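Local coordinates for putative sporulation-specific glycosylase YdhD (Bacillus subtilis subsp. subtilis str. 168, PDB 3CZ8) that probably hydrolyses glycosidic bonds in a polysaccharide during sporulation, as a family 18 glycoside hydrolase of the chitinase class II type, at the interface of chains A and B. Numbering follows the deposited sequence. Chains: chain A/B, Putative sporulation-specific glycosylase ydhD.

The four contacts sample one two-fold symmetric interface between two copies of the family 18 catalytic domain. Contacts 1 and 3 lie about 8 Å apart between their C-alpha centres and share A:Met288; both receive side chains from helix 243-252 of chain B. Contact 4 uses the same helix of chain A, about 23 Å from contact 1, and repeats with chains exchanged the Met251 to Met292 touch of contact 3. Contact 2, about 20 Å from contact 1, is made by the N-terminal segment of chain B instead. Helix 243-252 therefore recurs on both sides of the pair, although the structure alone does not establish a biological dimer.

Contact 1: the interface of chains A and B. Residues chain A 221-222, 243, 288; chain B 244, 248.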
# COMPACT_ATOMS: atom_id res chain seq x y z
N VAL A 221 -11.98 -3.95 -7.61
CA VAL A 221 -11.74 -5.00 -6.61
C VAL A 221 -11.37 -4.39 -5.23
O VAL A 221 -10.96 -3.22 -5.17
CB VAL A 221 -10.67 -6.03 -7.09
CG1 VAL A 221 -11.09 -6.69 -8.42
CG2 VAL A 221 -9.28 -5.41 -7.16
N PRO A 222 -11.56 -5.15 -4.12
CA PRO A 222 -11.28 -4.63 -2.78
C PRO A 222 -9.86 -4.12 -2.57
O PRO A 222 -8.90 -4.70 -3.07
CB PRO A 222 -11.53 -5.83 -1.87
CG PRO A 222 -12.43 -6.70 -2.62
CD PRO A 222 -12.08 -6.54 -4.05
N ASN A 243 -4.62 -7.62 1.56
CA ASN A 243 -4.74 -9.03 1.27
C ASN A 243 -3.48 -9.82 1.63
O ASN A 243 -3.57 -10.94 2.11
CB ASN A 243 -5.16 -9.25 -0.18
CG ASN A 243 -6.55 -8.72 -0.47
OD1 ASN A 243 -7.49 -8.98 0.28
ND2 ASN A 243 -6.69 -7.95 -1.54
N MET A 288 -9.74 -13.50 -7.03
CA MET A 288 -9.45 -12.44 -7.97
C MET A 288 -9.55 -12.94 -9.41
O MET A 288 -9.92 -12.18 -10.31
CB MET A 288 -8.06 -11.85 -7.71
CG MET A 288 -7.92 -10.36 -8.03
SD MET A 288 -7.91 -9.24 -6.61
CE MET A 288 -9.59 -9.33 -6.04
N GLN B 244 0.39 -8.10 -4.89
CA GLN B 244 -0.96 -8.18 -5.44
C GLN B 244 -1.01 -7.60 -6.86
O GLN B 244 -1.68 -8.16 -7.72
CB GLN B 244 -1.98 -7.50 -4.53
CG GLN B 244 -3.43 -7.81 -4.91
CD GLN B 244 -4.43 -7.21 -3.94
OE1 GLN B 244 -4.23 -7.25 -2.73
NE2 GLN B 244 -5.51 -6.67 -4.47
N GLU B 248 -2.39 -9.32 -10.30
CA GLU B 248 -3.34 -8.57 -11.13
C GLU B 248 -2.84 -8.40 -12.57
O GLU B 248 -3.62 -8.51 -13.52
CB GLU B 248 -3.62 -7.19 -10.49
CG GLU B 248 -4.44 -7.25 -9.20
CD GLU B 248 -4.26 -6.02 -8.30
OE1 GLU B 248 -3.40 -5.16 -8.57
OE2 GLU B 248 -5.01 -5.91 -7.30
O HOH W 1 -5.31 -5.46 -0.32
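B:Gln244 reaches from helix 243-252 of chain B to the first turn of the same helix in chain A, where its amide meets that of A:Asn243. The tight part is this polar pair: A:Asn243 ND2 donates to B:Gln244 OE1 over 2.8 Å, nearly straight at 163° at the hydrogen. The acceptor lies in the plane of the asparagine amide, whereas the donor stands above the glutamine carbonyl plane, and the two amides are turned 39° apart. B:Gln244 gets there because CG is anti to the backbone N (chi1 -168°) and the chain stays extended beyond it. On its own side B:Gln244 NE2 donates to the carboxylate oxygen OE2 of B:Glu248 at 3.0 Å, so both ends of the glutamine amide have partners, which limits its rotation. Packing is looser towards A:Met288, whose chain crosses the glutamine at about a right angle with SD 4.1 Å from B:Gln244 NE2. A:Val221 stands slightly farther off, its CG2 4.3 Å from B:Glu248 OE2, and A:Pro222 adds little buried surface. An alanine in place of B:Gln244 would probably leave the A:Asn243 amide without this acceptor and B:Glu248 without its intrachain donor. Beside the direct bond, on the flank away from A:Met288, water 1 lies 2.9 Å from the backbone N of A:Asn243 and 3.2 Å from B:Gln244 OE1.

Contact 2: the interface of chains A and B. Residues chain A 11, 39-40, 76; chain B 5-7.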
# COMPACT_ATOMS: atom_id res chain seq x y z
N LEU A 11 -1.92 6.99 -3.47
CA LEU A 11 -2.92 6.03 -3.91
C LEU A 11 -3.40 6.36 -5.32
O LEU A 11 -3.67 7.52 -5.65
CB LEU A 11 -4.11 5.98 -2.95
CG LEU A 11 -5.19 4.91 -3.19
CD1 LEU A 11 -4.67 3.51 -2.85
CD2 LEU A 11 -6.45 5.22 -2.40
N PHE A 39 -5.14 10.03 -6.73
CA PHE A 39 -5.88 10.56 -5.61
C PHE A 39 -5.19 11.76 -5.01
O PHE A 39 -4.03 11.85 -5.10
CB PHE A 39 -6.14 9.48 -4.57
CG PHE A 39 -7.33 8.65 -4.87
CD1 PHE A 39 -8.50 8.81 -4.18
CD2 PHE A 39 -7.31 7.73 -5.88
CE1 PHE A 39 -9.57 8.07 -4.50
CE2 PHE A 39 -8.40 7.02 -6.17
CZ PHE A 39 -9.52 7.18 -5.47
N GLU A 40 -5.88 12.66 -4.35
CA GLU A 40 -7.11 13.26 -4.79
C GLU A 40 -6.96 14.78 -4.87
O GLU A 40 -6.05 15.32 -4.29
CB GLU A 40 -8.17 12.95 -3.78
CG GLU A 40 -7.69 13.10 -2.39
CD GLU A 40 -8.09 14.40 -1.78
OE1 GLU A 40 -7.38 14.88 -0.91
OE2 GLU A 40 -9.12 14.94 -2.18
N LEU A 76 -13.67 15.03 -0.09
CA LEU A 76 -13.00 14.66 1.15
C LEU A 76 -12.72 15.87 2.03
O LEU A 76 -12.42 16.95 1.54
CB LEU A 76 -11.71 13.90 0.86
CG LEU A 76 -11.87 12.39 0.59
CD1 LEU A 76 -10.61 11.83 0.02
CD2 LEU A 76 -12.24 11.63 1.84
N ASN B 5 -3.36 16.98 0.72
CA ASN B 5 -3.71 15.61 0.33
C ASN B 5 -4.25 14.81 1.52
O ASN B 5 -3.52 14.52 2.46
CB ASN B 5 -2.50 14.89 -0.28
CG ASN B 5 -2.90 13.77 -1.26
OD1 ASN B 5 -2.04 13.23 -1.95
ND2 ASN B 5 -4.18 13.44 -1.32
N TYR B 6 -5.54 14.47 1.46
CA TYR B 6 -6.20 13.72 2.53
C TYR B 6 -5.93 12.22 2.48
O TYR B 6 -6.07 11.53 3.50
CB TYR B 6 -7.70 13.99 2.55
CG TYR B 6 -8.09 15.36 3.05
CD1 TYR B 6 -7.61 15.84 4.28
CD2 TYR B 6 -8.95 16.17 2.32
CE1 TYR B 6 -7.97 17.10 4.75
CE2 TYR B 6 -9.31 17.43 2.78
CZ TYR B 6 -8.82 17.89 3.99
OH TYR B 6 -9.18 19.14 4.45
N ILE B 7 -5.57 11.71 1.31
CA ILE B 7 -5.19 10.31 1.16
C ILE B 7 -3.67 10.19 1.05
O ILE B 7 -3.10 10.36 -0.03
CB ILE B 7 -5.90 9.62 -0.05
CG1 ILE B 7 -7.43 9.80 0.01
CG2 ILE B 7 -5.54 8.13 -0.12
CD1 ILE B 7 -8.13 9.09 1.18
O HOH W 2 -3.08 9.43 -2.65
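B:Tyr6 and B:Ile7, in the N-terminal segment of chain B, meet A:Glu40 and A:Leu76 in the first shell. The backbone N of B:Tyr6 donates to the carboxylate oxygen OE1 of A:Glu40 at 3.0 Å and 167° at the hydrogen, reaching that oxygen on its anti side, 17° out of the carboxylate plane. The A:Glu40 side chain reaches this bond from the crowded position between its backbone N and carbonyl carbon (chi1 44°), bending at chi2. Beside it B:Ile7 supplies two branches: CG1 touches A:Leu76 CD1 at 3.8 Å, the side chains crossing at about a right angle, while CG2 rests on A:Leu11 CD2, also at 3.8 Å. Ring atom CE2 of B:Tyr6 comes 3.4 Å from the backbone O of A:Leu76. One shell out, A:Leu11 CD2 lies 4.3 Å above the centre of the A:Phe39 ring, whose face flanks that leucine at about a right angle to the B:Ile7 contact. Water 2 joins the backbones, 2.8 Å from both A:Leu11 N and B:Ile7 O. In this crystal pair the patch, centred about 10 Å from A:Glu120, the predicted proton donor, docks the construct's N-terminal end near the other chain's probable active site; the structure alone does not show whether this happens in the full-length protein.

Contact 3: the interface of chains A and B. Residues chain A 288-289, 292, 303; chain B 251.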
# COMPACT_ATOMS: atom_id res chain seq x y z
N MET A 288 -9.74 -13.50 -7.03
CA MET A 288 -9.45 -12.44 -7.97
C MET A 288 -9.55 -12.94 -9.41
O MET A 288 -9.92 -12.18 -10.31
CB MET A 288 -8.06 -11.85 -7.71
CG MET A 288 -7.92 -10.36 -8.03
SD MET A 288 -7.91 -9.24 -6.61
CE MET A 288 -9.59 -9.33 -6.04
N SER A 289 -9.22 -14.22 -9.61
CA SER A 289 -9.42 -14.89 -10.90
C SER A 289 -10.90 -14.94 -11.28
O SER A 289 -11.26 -14.62 -12.41
CB SER A 289 -8.85 -16.31 -10.88
OG SER A 289 -7.44 -16.29 -10.84
N MET A 292 -12.18 -11.56 -12.59
CA MET A 292 -11.84 -11.37 -14.01
C MET A 292 -12.67 -12.30 -14.90
O MET A 292 -13.03 -11.93 -16.02
CB MET A 292 -10.33 -11.55 -14.26
CG MET A 292 -9.87 -11.29 -15.71
SD MET A 292 -10.46 -9.75 -16.47
CE MET A 292 -9.01 -8.72 -16.39
N ILE A 303 -11.33 -5.03 -15.15
CA ILE A 303 -11.17 -5.09 -13.70
C ILE A 303 -10.41 -3.81 -13.31
O ILE A 303 -9.52 -3.38 -14.04
CB ILE A 303 -10.42 -6.40 -13.30
CG1 ILE A 303 -11.39 -7.60 -13.26
CG2 ILE A 303 -9.63 -6.26 -12.00
CD1 ILE A 303 -12.23 -7.72 -12.00
N MET B 251 -3.30 -11.73 -14.43
CA MET B 251 -4.68 -12.03 -14.86
C MET B 251 -4.99 -11.30 -16.16
O MET B 251 -5.65 -11.85 -17.05
CB MET B 251 -5.70 -11.59 -13.81
CG MET B 251 -5.48 -12.12 -12.41
SD MET B 251 -6.85 -11.73 -11.31
CE MET B 251 -7.38 -10.10 -11.86
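B:Met251 packs against A:Met288, A:Ser289 and A:Met292 of chain A, with A:Ile303 farther off. From CB the chain runs outward to CG with CG anti to the carbonyl carbon (chi1 -53°), and chi2 of -172° keeps it extended as far as the sulfur; neither CB nor CG comes within 4.2 Å of the chain A residues considered here. Contact begins at B:Met251 SD, which lies 3.3 Å from the backbone O of A:Met288. B:Met251 SD also touches A:Met288 CG at 3.7 Å and passes A:Ser289 CA at 4.1 Å. It thus sits against both the backbone and the root of the A:Met288 side chain, and the two methionines cross at about a right angle. At SD the chain bends (chi3 -36°), turning the methyl CE along chain A. B:Met251 CE comes 3.9 Å from A:Met288 CG and 4.1 Å from A:Met292 CB, reaching the next turn of the helix. Beyond these, A:Ile303 CG2 is a looser neighbour at 4.4 Å from B:Met251 CE. The receiving residues A:Met288, A:Ser289 and A:Met292 belong to helix 285-297 and A:Ile303 to strand 302-310, so B:Met251, near the end of helix 243-252, packs on the last helix of the family 18 (beta/alpha)-barrel domain, beside its last strand.

Contact 4: the interface of chains A and B. Residues chain A 248, 251-252; chain B 16-17, 19, 22, 292.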
# COMPACT_ATOMS: atom_id res chain seq x y z
N GLU A 248 -0.19 -12.98 5.77
CA GLU A 248 0.84 -12.84 6.81
C GLU A 248 0.34 -13.20 8.21
O GLU A 248 1.09 -13.77 9.00
CB GLU A 248 1.41 -11.42 6.79
CG GLU A 248 2.35 -11.16 5.60
CD GLU A 248 2.53 -9.67 5.29
OE1 GLU A 248 1.86 -8.82 5.93
OE2 GLU A 248 3.34 -9.36 4.40
N MET A 251 -0.08 -17.04 8.55
CA MET A 251 1.22 -17.70 8.79
C MET A 251 1.61 -17.65 10.26
O MET A 251 1.95 -18.68 10.85
CB MET A 251 2.34 -17.03 8.00
CG MET A 251 2.20 -17.08 6.50
SD MET A 251 3.75 -16.70 5.68
CE MET A 251 4.48 -15.39 6.68
N ARG A 252 1.58 -16.44 10.83
CA ARG A 252 1.91 -16.18 12.24
C ARG A 252 1.10 -17.05 13.21
O ARG A 252 1.64 -17.53 14.22
CB ARG A 252 1.74 -14.69 12.56
CG ARG A 252 2.30 -14.22 13.92
CD ARG A 252 1.19 -14.07 14.95
NE ARG A 252 1.65 -13.91 16.32
CZ ARG A 252 1.88 -14.91 17.17
NH1 ARG A 252 1.71 -16.18 16.80
NH2 ARG A 252 2.29 -14.64 18.40
N LEU B 16 5.76 -10.24 12.79
CA LEU B 16 5.00 -11.49 12.82
C LEU B 16 5.81 -12.56 13.54
O LEU B 16 6.69 -13.19 12.93
CB LEU B 16 4.72 -12.02 11.40
CG LEU B 16 3.77 -11.42 10.36
CD1 LEU B 16 2.35 -11.22 10.90
CD2 LEU B 16 4.33 -10.15 9.76
N ARG B 17 5.49 -12.77 14.81
CA ARG B 17 6.21 -13.69 15.68
C ARG B 17 6.25 -15.13 15.17
O ARG B 17 5.26 -15.64 14.63
CB ARG B 17 5.57 -13.68 17.07
CG ARG B 17 6.51 -14.04 18.20
CD ARG B 17 5.72 -14.22 19.48
NE ARG B 17 6.56 -14.19 20.67
CZ ARG B 17 6.13 -14.46 21.89
NH1 ARG B 17 4.85 -14.79 22.10
NH2 ARG B 17 6.97 -14.41 22.92
N PRO B 19 5.67 -18.65 15.56
CA PRO B 19 4.63 -19.32 16.37
C PRO B 19 5.14 -20.36 17.37
O PRO B 19 4.41 -20.73 18.29
CB PRO B 19 3.73 -19.98 15.32
CG PRO B 19 4.57 -20.11 14.10
CD PRO B 19 5.51 -18.94 14.12
N ASP B 22 5.21 -19.20 21.18
CA ASP B 22 3.95 -18.95 21.88
C ASP B 22 3.69 -19.97 23.00
O ASP B 22 4.61 -20.38 23.71
CB ASP B 22 2.78 -18.97 20.89
CG ASP B 22 2.75 -17.75 19.98
OD1 ASP B 22 3.41 -16.73 20.28
OD2 ASP B 22 2.05 -17.81 18.95
N MET B 292 8.68 -18.06 6.56
CA MET B 292 8.34 -18.39 7.95
C MET B 292 8.92 -19.74 8.38
O MET B 292 9.35 -19.89 9.52
CB MET B 292 6.83 -18.31 8.22
CG MET B 292 6.44 -18.56 9.70
SD MET B 292 7.28 -17.53 10.95
CE MET B 292 6.14 -16.15 11.02
O HOH W 3 3.16 -11.08 16.06
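A:Arg252, at the end of helix 243-252 in this family 18 glycoside hydrolase domain, points its guanidinium head at the carboxylate of B:Asp22. The groups come from opposite directions and are nearly coplanar, 24° apart, forming an end-on salt bridge. A:Arg252 NH1 donates to B:Asp22 OD2 at 2.7 Å and A:Arg252 NH2 to B:Asp22 OD1 at 3.0 Å, each oxygen accepting on its syn lone pair. Both bonds are nearly straight. A chi1 of -170° sends CG away from the backbone N, and a bend at chi2 then lays the arginine along B:Arg17, the two side chains side by side and pointing the same way. B:Arg17 CB covers one face of the A:Arg252 guanidinium, 3.5 Å above its plane and towards the rim, whereas the two guanidinium planes are turned 73° apart. B:Asp22 OD1 is shared: it also takes a weak bond from B:Arg17 NH1 of its own chain, a salt bridge that would probably offset the nearness of the two positive charges. A methionine in place of A:Arg252 would probably leave B:Asp22 without its two-pronged mate across the interface. Nearer the helix, A:Arg252 CB packs on B:Leu16 CD1 at 3.9 Å, and the same methyl lies 3.4 Å from the backbone O of A:Glu248, while A:Met251 CE, 4.0 Å from B:Met292 CB, repeats contact 3 with chains exchanged. Water 3 lies 3.2 Å from A:Arg252 NE and 3.1 Å from the backbone N of B:Arg17.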